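Local coordinates for protein beta-1,4-mannanase (Cryptopygus antarcticus, PDB 4OOU) that hydrolyses beta-1,4-mannosidic linkages at random in mannans, galactomannans and glucomannans, releasing mainly short manno-oligosaccharides from beta-1,4-mannan, at residues 307-312 against 337-342; 40-45 against 358-363; 77-82 against 124-129. All blocks are in the same frame, centred on the assembly; numbering follows the deposited sequence.

Contact 1: 307-312 against 337-342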
loop_
_atom_site.group_PDB
_atom_site.type_symbol
_atom_site.label_atom_id
_atom_site.label_comp_id
_atom_site.label_asym_id
_atom_site.label_seq_id
_atom_site.Cartn_x
_atom_site.Cartn_y
_atom_site.Cartn_z
ATOM N N PRO A 307 7.462 2.932 -10.707
ATOM C CA PRO A 307 6.736 4.080 -10.171
ATOM C C PRO A 307 6.978 4.202 -8.674
ATOM O O PRO A 307 7.312 3.206 -8.039
ATOM C CB PRO A 307 5.275 3.741 -10.438
ATOM C CG PRO A 307 5.270 2.613 -11.412
ATOM C CD PRO A 307 6.548 1.883 -11.164
ATOM N N LEU A 308 6.870 5.421 -8.142
ATOM C CA LEU A 308 6.994 5.716 -6.707
ATOM C C LEU A 308 5.774 6.532 -6.221
ATOM O O LEU A 308 5.394 7.552 -6.816
ATOM C CB LEU A 308 8.265 6.506 -6.435
ATOM C CG LEU A 308 8.449 6.989 -5.010
ATOM C CD1 LEU A 308 8.512 5.824 -4.060
ATOM C CD2 LEU A 308 9.744 7.774 -4.930
ATOM N N LEU A 309 5.159 6.041 -5.156
ATOM C CA LEU A 309 3.891 6.524 -4.690
ATOM C C LEU A 309 4.233 7.105 -3.360
ATOM O O LEU A 309 4.956 6.470 -2.587
ATOM C CB LEU A 309 2.950 5.329 -4.477
ATOM C CG LEU A 309 1.408 5.340 -4.343
ATOM C CD1 LEU A 309 0.887 4.386 -3.273
ATOM C CD2 LEU A 309 0.809 6.719 -4.127
ATOM N N ILE A 310 3.725 8.292 -3.075
ATOM C CA ILE A 310 3.699 8.757 -1.694
ATOM C C ILE A 310 2.442 8.206 -1.044
ATOM O O ILE A 310 1.344 8.752 -1.225
ATOM C CB ILE A 310 3.747 10.292 -1.564
ATOM C CG1 ILE A 310 4.936 10.822 -2.387
ATOM C CG2 ILE A 310 3.827 10.669 -0.078
ATOM C CD1 ILE A 310 5.089 12.326 -2.442
ATOM N N GLY A 311 2.622 7.152 -0.252
ATOM C CA GLY A 311 1.527 6.249 0.127
ATOM C C GLY A 311 0.692 6.782 1.255
ATOM O O GLY A 311 -0.524 6.526 1.323
ATOM N N GLU A 312 1.349 7.520 2.140
ATOM C CA GLU A 312 0.667 8.301 3.164
ATOM C C GLU A 312 1.374 9.622 3.412
ATOM O O GLU A 312 2.597 9.727 3.303
ATOM C CB GLU A 312 0.663 7.582 4.493
ATOM C CG GLU A 312 0.191 6.137 4.534
ATOM C CD GLU A 312 0.436 5.536 5.907
ATOM O OE1 GLU A 312 0.877 6.283 6.827
ATOM O OE2 GLU A 312 0.216 4.316 6.068
ATOM N N GLY A 337 2.075 9.157 -7.359
ATOM C CA GLY A 337 0.817 9.473 -6.702
ATOM C C GLY A 337 1.021 10.101 -5.329
ATOM O O GLY A 337 2.163 10.207 -4.863
ATOM N N ALA A 338 -0.083 10.491 -4.675
ATOM C CA ALA A 338 -0.037 11.027 -3.298
ATOM C C ALA A 338 -1.349 10.819 -2.563
ATOM O O ALA A 338 -2.427 11.191 -3.069
ATOM C CB ALA A 338 0.306 12.502 -3.305
ATOM N N LEU A 339 -1.242 10.262 -1.351
ATOM C CA LEU A 339 -2.398 9.742 -0.600
ATOM C C LEU A 339 -2.353 10.226 0.823
ATOM O O LEU A 339 -1.375 9.975 1.525
ATOM C CB LEU A 339 -2.359 8.201 -0.587
ATOM C CG LEU A 339 -3.150 7.352 -1.586
ATOM C CD1 LEU A 339 -3.188 7.957 -2.961
ATOM C CD2 LEU A 339 -2.546 5.973 -1.659
ATOM N N THR A 340 -3.412 10.890 1.257
ATOM C CA THR A 340 -3.444 11.498 2.585
ATOM C C THR A 340 -3.758 10.447 3.616
ATOM O O THR A 340 -4.242 9.368 3.278
ATOM C CB THR A 340 -4.493 12.643 2.682
ATOM O OG1 THR A 340 -5.769 12.198 2.167
ATOM C CG2 THR A 340 -4.029 13.862 1.886
ATOM N N TRP A 341 -3.463 10.771 4.864
ATOM C CA TRP A 341 -3.806 9.930 5.981
ATOM C C TRP A 341 -4.648 10.757 6.989
ATOM O O TRP A 341 -4.195 11.810 7.383
ATOM C CB TRP A 341 -2.529 9.413 6.670
ATOM C CG TRP A 341 -2.864 8.481 7.788
ATOM C CD1 TRP A 341 -3.152 8.825 9.063
ATOM C CD2 TRP A 341 -3.026 7.054 7.710
ATOM N NE1 TRP A 341 -3.491 7.712 9.793
ATOM C CE2 TRP A 341 -3.411 6.611 8.986
ATOM C CE3 TRP A 341 -2.865 6.114 6.692
ATOM C CZ2 TRP A 341 -3.628 5.266 9.274
ATOM C CZ3 TRP A 341 -3.094 4.784 6.971
ATOM C CH2 TRP A 341 -3.467 4.368 8.257
ATOM N N GLN A 342 -5.864 10.339 7.376
ATOM C CA GLN A 342 -6.659 9.269 6.710
ATOM C C GLN A 342 -8.112 9.683 6.851
ATOM O O GLN A 342 -8.441 10.543 7.691
ATOM C CB GLN A 342 -6.467 7.921 7.386
ATOM C CG GLN A 342 -7.108 7.865 8.768
ATOM C CD GLN A 342 -6.803 6.615 9.572
ATOM O OE1 GLN A 342 -6.628 6.681 10.798
ATOM N NE2 GLN A 342 -6.768 5.466 8.904
#
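I310 and A338 face each other across two parallel strands, 308-312 and 337-340, with their CA atoms 4.7 Å apart. Two backbone bonds join them. I310 N donates to G337 O at 3.1 Å, and L339 N donates to I310 O at 3.0 Å, the latter bent to 132° at the hydrogen. Further along, the CA of E312, not that of G311, lies nearest the CA of L339 and makes a CA-H...O contact to L339 O.

The side chains of I310 and A338 leave one face of the sheet together, and A330 packs on both from helix 323-332, the middle of this beta-alpha-beta unit. On the other face L309 lays CD2 over the backbone of G337, 3.6 Å from its C atom, where the glycine leaves room. L309 CD1 meets L339 CD2 at 4.1 Å, the two leucines crossing at about a right angle.

At the C-terminal end E312 and substrate-binding W341 run side by side and point the same way. W341 CG, anti to its backbone N (chi1 -177°), brings the indole alongside E312. E312 CD comes 3.4 Å from W341 CE3, with the carboxylate and ring planes 31° apart; E312 OE1 stands over the outer part of one indole face, and Q342 CB over the opposite one.

OE1 also bonds Y282 OH, modelled unusually short, while OE2 forms a salt bridge with R81 NH1 and a hydrogen bond with a bound Tris, probably from the crystallisation liquor. Partners at both oxygens probably set the carboxylate's orientation, consistent with E312 being the nucleophile, as in related enzymes.

Contact 2: 40-45 against 358-363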
loop_
_atom_site.group_PDB
_atom_site.type_symbol
_atom_site.label_atom_id
_atom_site.label_comp_id
_atom_site.label_asym_id
_atom_site.label_seq_id
_atom_site.Cartn_x
_atom_site.Cartn_y
_atom_site.Cartn_z
ATOM N N SER A 40 -4.222 10.034 -7.166
ATOM C CA SER A 40 -4.577 11.106 -6.253
ATOM C C SER A 40 -5.752 10.688 -5.388
ATOM O O SER A 40 -6.780 10.246 -5.903
ATOM C CB SER A 40 -4.921 12.355 -7.029
ATOM O OG SER A 40 -5.032 13.421 -6.119
ATOM N N GLY A 41 -5.618 10.854 -4.078
ATOM C CA GLY A 41 -6.590 10.310 -3.178
ATOM C C GLY A 41 -6.144 10.152 -1.754
ATOM O O GLY A 41 -5.271 10.874 -1.281
ATOM N N VAL A 42 -6.760 9.203 -1.066
ATOM C CA VAL A 42 -6.621 9.071 0.380
ATOM C C VAL A 42 -6.454 7.634 0.851
ATOM O O VAL A 42 -6.792 6.661 0.137
ATOM C CB VAL A 42 -7.869 9.614 1.093
ATOM C CG1 VAL A 42 -8.293 10.926 0.469
ATOM C CG2 VAL A 42 -9.029 8.644 1.005
ATOM N N ASN A 43 -5.970 7.532 2.079
ATOM C CA ASN A 43 -6.101 6.325 2.856
ATOM C C ASN A 43 -7.403 6.400 3.644
ATOM O O ASN A 43 -7.676 7.436 4.245
ATOM C CB ASN A 43 -4.995 6.250 3.887
ATOM C CG ASN A 43 -3.688 5.890 3.295
ATOM O OD1 ASN A 43 -3.337 4.715 3.273
ATOM N ND2 ASN A 43 -2.928 6.892 2.852
ATOM N N PHE A 44 -8.171 5.306 3.706
ATOM C CA PHE A 44 -9.371 5.327 4.532
ATOM C C PHE A 44 -8.983 5.426 5.997
ATOM O O PHE A 44 -9.479 6.343 6.700
ATOM C CB PHE A 44 -10.355 4.186 4.254
ATOM C CG PHE A 44 -11.184 4.365 2.985
ATOM C CD1 PHE A 44 -11.414 5.624 2.418
ATOM C CD2 PHE A 44 -11.768 3.254 2.367
ATOM C CE1 PHE A 44 -12.179 5.767 1.256
ATOM C CE2 PHE A 44 -12.545 3.399 1.219
ATOM C CZ PHE A 44 -12.744 4.659 0.664
ATOM N N ALA A 45 -8.121 4.541 6.499
ATOM C CA ALA A 45 -7.653 3.285 5.888
ATOM C C ALA A 45 -8.544 2.147 6.372
ATOM O O ALA A 45 -8.355 0.990 5.987
ATOM C CB ALA A 45 -6.205 3.002 6.298
ATOM N N TYR A 358 -10.471 18.939 0.076
ATOM C CA TYR A 358 -9.931 20.175 -0.468
ATOM C C TYR A 358 -8.692 19.809 -1.263
ATOM O O TYR A 358 -8.592 20.134 -2.438
ATOM C CB TYR A 358 -9.615 21.192 0.652
ATOM C CG TYR A 358 -9.205 22.600 0.194
ATOM C CD1 TYR A 358 -9.831 23.229 -0.876
ATOM C CD2 TYR A 358 -8.215 23.316 0.874
ATOM C CE1 TYR A 358 -9.448 24.502 -1.281
ATOM C CE2 TYR A 358 -7.830 24.589 0.486
ATOM C CZ TYR A 358 -8.445 25.185 -0.597
ATOM O OH TYR A 358 -8.076 26.467 -0.986
ATOM N N GLY A 359 -7.771 19.108 -0.615
ATOM C CA GLY A 359 -6.554 18.655 -1.248
ATOM C C GLY A 359 -6.770 18.001 -2.601
ATOM O O GLY A 359 -6.153 18.416 -3.588
ATOM N N MET A 360 -7.644 17.002 -2.684
ATOM C CA MET A 360 -7.820 16.313 -3.976
ATOM C C MET A 360 -8.293 17.274 -5.080
ATOM O O MET A 360 -7.921 17.103 -6.253
ATOM C CB MET A 360 -8.781 15.121 -3.853
ATOM C CG MET A 360 -8.136 13.864 -3.280
ATOM S SD MET A 360 -9.276 12.547 -2.873
ATOM C CE MET A 360 -10.076 13.277 -1.454
ATOM N N GLN A 361 -9.113 18.272 -4.704
ATOM C CA GLN A 361 -9.616 19.256 -5.662
ATOM C C GLN A 361 -8.446 19.923 -6.379
ATOM O O GLN A 361 -8.564 20.332 -7.540
ATOM C CB GLN A 361 -10.464 20.344 -4.987
ATOM C CG GLN A 361 -11.923 19.986 -4.743
ATOM C CD GLN A 361 -12.616 20.937 -3.762
ATOM O OE1 GLN A 361 -12.387 22.158 -3.783
ATOM N NE2 GLN A 361 -13.455 20.375 -2.881
ATOM N N ALA A 362 -7.310 20.048 -5.694
ATOM C CA ALA A 362 -6.180 20.702 -6.313
ATOM C C ALA A 362 -5.837 20.030 -7.631
ATOM O O ALA A 362 -5.266 20.665 -8.513
ATOM C CB ALA A 362 -4.965 20.702 -5.390
ATOM N N LEU A 363 -6.136 18.749 -7.781
ATOM C CA LEU A 363 -5.800 18.114 -9.062
ATOM C C LEU A 363 -7.015 17.746 -9.951
ATOM O O LEU A 363 -6.840 17.079 -10.954
ATOM C CB LEU A 363 -4.873 16.909 -8.835
ATOM C CG LEU A 363 -3.558 17.190 -8.076
ATOM C CD1 LEU A 363 -2.905 15.886 -7.631
ATOM C CD2 LEU A 363 -2.577 18.016 -8.917
HETATM O O HOH W 1 -6.893 14.692 -7.420
#
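M360 reaches from helix 353-361 to the strand residues G41 and V42, and its thioether carries most of the apolar part of this contact. The methyl CE meets V42 CG1 at 3.5 Å, with the two side chains crossing at about a right angle. The chain of M360 is extended as far as SD and then turns: chi3 of -71° swings CE aside to the valine. Just before that bend, M360 SD sits 3.5 Å from G41 CA. The glycine itself is explained by its backbone angles (phi 161°, psi -154°), at which a CB would jam against the carbonyl O of S40.

A second van der Waals touch lies nearer the start of the strand segment. L363 brings one branch, CD1, to S40, 3.6 Å from OG and a little farther from CB.

The polar link is indirect, for no hydrogen bond passes straight between the segments. S40 OG donates to a water at 2.6 Å, and that water donates to M360 O at 2.9 Å. The same carbonyl accepts L363 N, also at 2.9 Å, so one backbone oxygen accepts both the water and the amide of L363. The serine hydroxyl thus has its proton used by the water.

Around this, Y327 of helix 323-332 touches S40 and M360 and bonds G41 O, while V72 of helix 58-74 packs on both V42 and M360. Strand 35-43 is flanked in the sheet by strands 337-340 and 79-86, joined by G41 to T340 and V42 to T79 and R81. Helix 353-361 packs on the outside of the barrel wall at this strand, a place it shares with helices 58-74 and 323-332.

Contact 3: 77-82 against 124-129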
loop_
_atom_site.group_PDB
_atom_site.type_symbol
_atom_site.label_atom_id
_atom_site.label_comp_id
_atom_site.label_asym_id
_atom_site.label_seq_id
_atom_site.Cartn_x
_atom_site.Cartn_y
_atom_site.Cartn_z
ATOM N N GLY A 77 -10.562 12.987 -6.900
ATOM C CA GLY A 77 -9.539 11.977 -6.541
ATOM C C GLY A 77 -9.810 10.666 -7.282
ATOM O O GLY A 77 -10.862 10.503 -7.914
ATOM N N ASN A 78 -8.874 9.730 -7.226
ATOM C CA ASN A 78 -9.019 8.509 -8.035
ATOM C C ASN A 78 -8.521 7.230 -7.397
ATOM O O ASN A 78 -8.377 6.241 -8.080
ATOM C CB ASN A 78 -8.320 8.703 -9.379
ATOM C CG ASN A 78 -6.817 8.677 -9.267
ATOM O OD1 ASN A 78 -6.260 8.545 -8.181
ATOM N ND2 ASN A 78 -6.145 8.808 -10.396
ATOM N N THR A 79 -8.254 7.249 -6.097
ATOM C CA THR A 79 -7.653 6.120 -5.430
ATOM C C THR A 79 -7.982 6.143 -3.947
ATOM O O THR A 79 -7.986 7.188 -3.326
ATOM C CB THR A 79 -6.116 6.141 -5.630
ATOM O OG1 THR A 79 -5.811 5.862 -6.996
ATOM C CG2 THR A 79 -5.408 5.100 -4.758
ATOM N N ALA A 80 -8.232 4.962 -3.397
ATOM C CA ALA A 80 -8.342 4.764 -1.961
ATOM C C ALA A 80 -7.496 3.564 -1.528
ATOM O O ALA A 80 -7.583 2.492 -2.121
ATOM C CB ALA A 80 -9.792 4.546 -1.571
ATOM N N ARG A 81 -6.665 3.760 -0.506
ATOM C CA ARG A 81 -5.888 2.674 0.102
ATOM C C ARG A 81 -6.666 2.219 1.355
ATOM O O ARG A 81 -7.062 3.040 2.221
ATOM C CB ARG A 81 -4.509 3.181 0.469
ATOM C CG ARG A 81 -3.483 2.175 0.962
ATOM C CD ARG A 81 -2.211 2.921 1.309
ATOM N NE ARG A 81 -1.151 2.074 1.816
ATOM C CZ ARG A 81 -0.623 2.126 3.037
ATOM N NH1 ARG A 81 -1.069 2.993 3.957
ATOM N NH2 ARG A 81 0.383 1.315 3.337
ATOM N N VAL A 82 -6.910 0.909 1.430
ATOM C CA VAL A 82 -7.779 0.382 2.457
ATOM C C VAL A 82 -7.276 -0.964 2.933
ATOM O O VAL A 82 -6.846 -1.780 2.142
ATOM C CB VAL A 82 -9.229 0.297 1.949
ATOM C CG1 VAL A 82 -9.292 -0.403 0.617
ATOM C CG2 VAL A 82 -10.139 -0.385 2.976
ATOM N N ASN A 124 -15.467 5.426 -10.481
ATOM C CA ASN A 124 -14.161 5.625 -11.057
ATOM C C ASN A 124 -13.088 5.883 -9.995
ATOM O O ASN A 124 -12.349 6.887 -10.030
ATOM C CB ASN A 124 -14.209 6.713 -12.116
ATOM C CG ASN A 124 -14.975 6.270 -13.373
ATOM O OD1 ASN A 124 -14.846 5.127 -13.863
ATOM N ND2 ASN A 124 -15.785 7.174 -13.887
ATOM N N VAL A 125 -13.026 4.943 -9.056
ATOM C CA VAL A 125 -11.968 4.902 -8.055
ATOM C C VAL A 125 -11.260 3.548 -7.941
ATOM O O VAL A 125 -11.854 2.501 -7.851
ATOM C CB VAL A 125 -12.495 5.263 -6.664
ATOM C CG1 VAL A 125 -11.438 5.012 -5.611
ATOM C CG2 VAL A 125 -12.938 6.702 -6.651
ATOM N N PHE A 126 -9.958 3.644 -7.871
ATOM C CA PHE A 126 -9.088 2.559 -7.702
ATOM C C PHE A 126 -8.882 2.249 -6.235
ATOM O O PHE A 126 -8.759 3.159 -5.368
ATOM C CB PHE A 126 -7.735 2.966 -8.290
ATOM C CG PHE A 126 -7.653 2.864 -9.788
ATOM C CD1 PHE A 126 -7.766 1.605 -10.426
ATOM C CD2 PHE A 126 -7.403 3.994 -10.551
ATOM C CE1 PHE A 126 -7.652 1.509 -11.811
ATOM C CE2 PHE A 126 -7.307 3.913 -11.925
ATOM C CZ PHE A 126 -7.428 2.664 -12.570
ATOM N N LEU A 127 -8.764 0.956 -5.955
ATOM C CA LEU A 127 -8.457 0.523 -4.617
ATOM C C LEU A 127 -7.059 -0.046 -4.521
ATOM O O LEU A 127 -6.584 -0.715 -5.423
ATOM C CB LEU A 127 -9.475 -0.517 -4.172
ATOM C CG LEU A 127 -10.863 0.010 -3.846
ATOM C CD1 LEU A 127 -11.607 -0.990 -2.965
ATOM C CD2 LEU A 127 -10.799 1.366 -3.149
ATOM N N ILE A 128 -6.388 0.245 -3.427
ATOM C CA ILE A 128 -5.202 -0.496 -3.070
ATOM C C ILE A 128 -5.590 -1.253 -1.818
ATOM O O ILE A 128 -6.052 -0.671 -0.832
ATOM C CB ILE A 128 -3.990 0.398 -2.824
ATOM C CG1 ILE A 128 -3.536 1.060 -4.128
ATOM C CG2 ILE A 128 -2.842 -0.423 -2.212
ATOM C CD1 ILE A 128 -2.595 2.237 -3.917
ATOM N N LEU A 129 -5.458 -2.568 -1.882
ATOM C CA LEU A 129 -5.828 -3.398 -0.764
ATOM C C LEU A 129 -4.557 -3.706 -0.016
ATOM O O LEU A 129 -3.648 -4.261 -0.605
ATOM C CB LEU A 129 -6.453 -4.675 -1.293
ATOM C CG LEU A 129 -7.755 -4.388 -2.024
ATOM C CD1 LEU A 129 -8.550 -5.662 -2.271
ATOM C CD2 LEU A 129 -8.602 -3.361 -1.270
#
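A80 is tied to the neighbouring strand by both its N and its O: N donates to F126 O at 2.7 Å, and O accepts I128 N at 2.9 Å. The pattern continues either way, with F126 N bonding N78 O and V82 N bonding I128 O. Strands 79-82 and 126-129 run parallel, their axes 20° apart.

T79, R81, F126 and I128 project to one face. T79 CG2 meets I128 CD1 at 4.1 Å, and R81 CG lies 4.2 Å from I128 CG2. N78 O stands at the edge of the F126 ring, near its plane. On the other face A80 CB packs 3.7 Å from L127 CD2, while V82 and L129 lie side by side. V82 turns CG1 between its backbone N and carbonyl carbon (chi1 50°), and that methyl meets L129 CD2 at 3.6 Å.

Further out, N78 OD1 accepts T79 OG1 and also S40 N. R81, extended to NE, has its guanidinium held by E177, N180 and N43. N124 closes a Schellman motif at the end of helix 109-122, leading the chain into the strand.

These are neighbouring parallel strands of the TIM barrel, with helix 109-122 between them in the chain. R81's side faces the active site. Strand 35-43 borders the other edge of strand 79-86; F44 covers A80 and V82 on the outer face, and helix 58-74 packs on V125 through I69 and V72.

Overall arrangement
All three contacts belong to the TIM barrel, where strands 308-313, 337-340, 35-43, 79-86 and 126-133 follow one another round the wall. Contact 2 supplies the middle strand: T340 O meets N43 N at 2.8 Å on the side of contact 1, and F44 N meets R81 O at 2.9 Å on the side of contact 3. Contacts 1 and 3, with centres about 11 Å apart, meet in the active site, where E312 OE2 and R81 NH1 form a 2.8 Å salt bridge beside the bound Tris. N43 also bonds R81 and G311. The outer packing in contact 2 stands farther off, with the V42 side chain about 9 Å from that of E312.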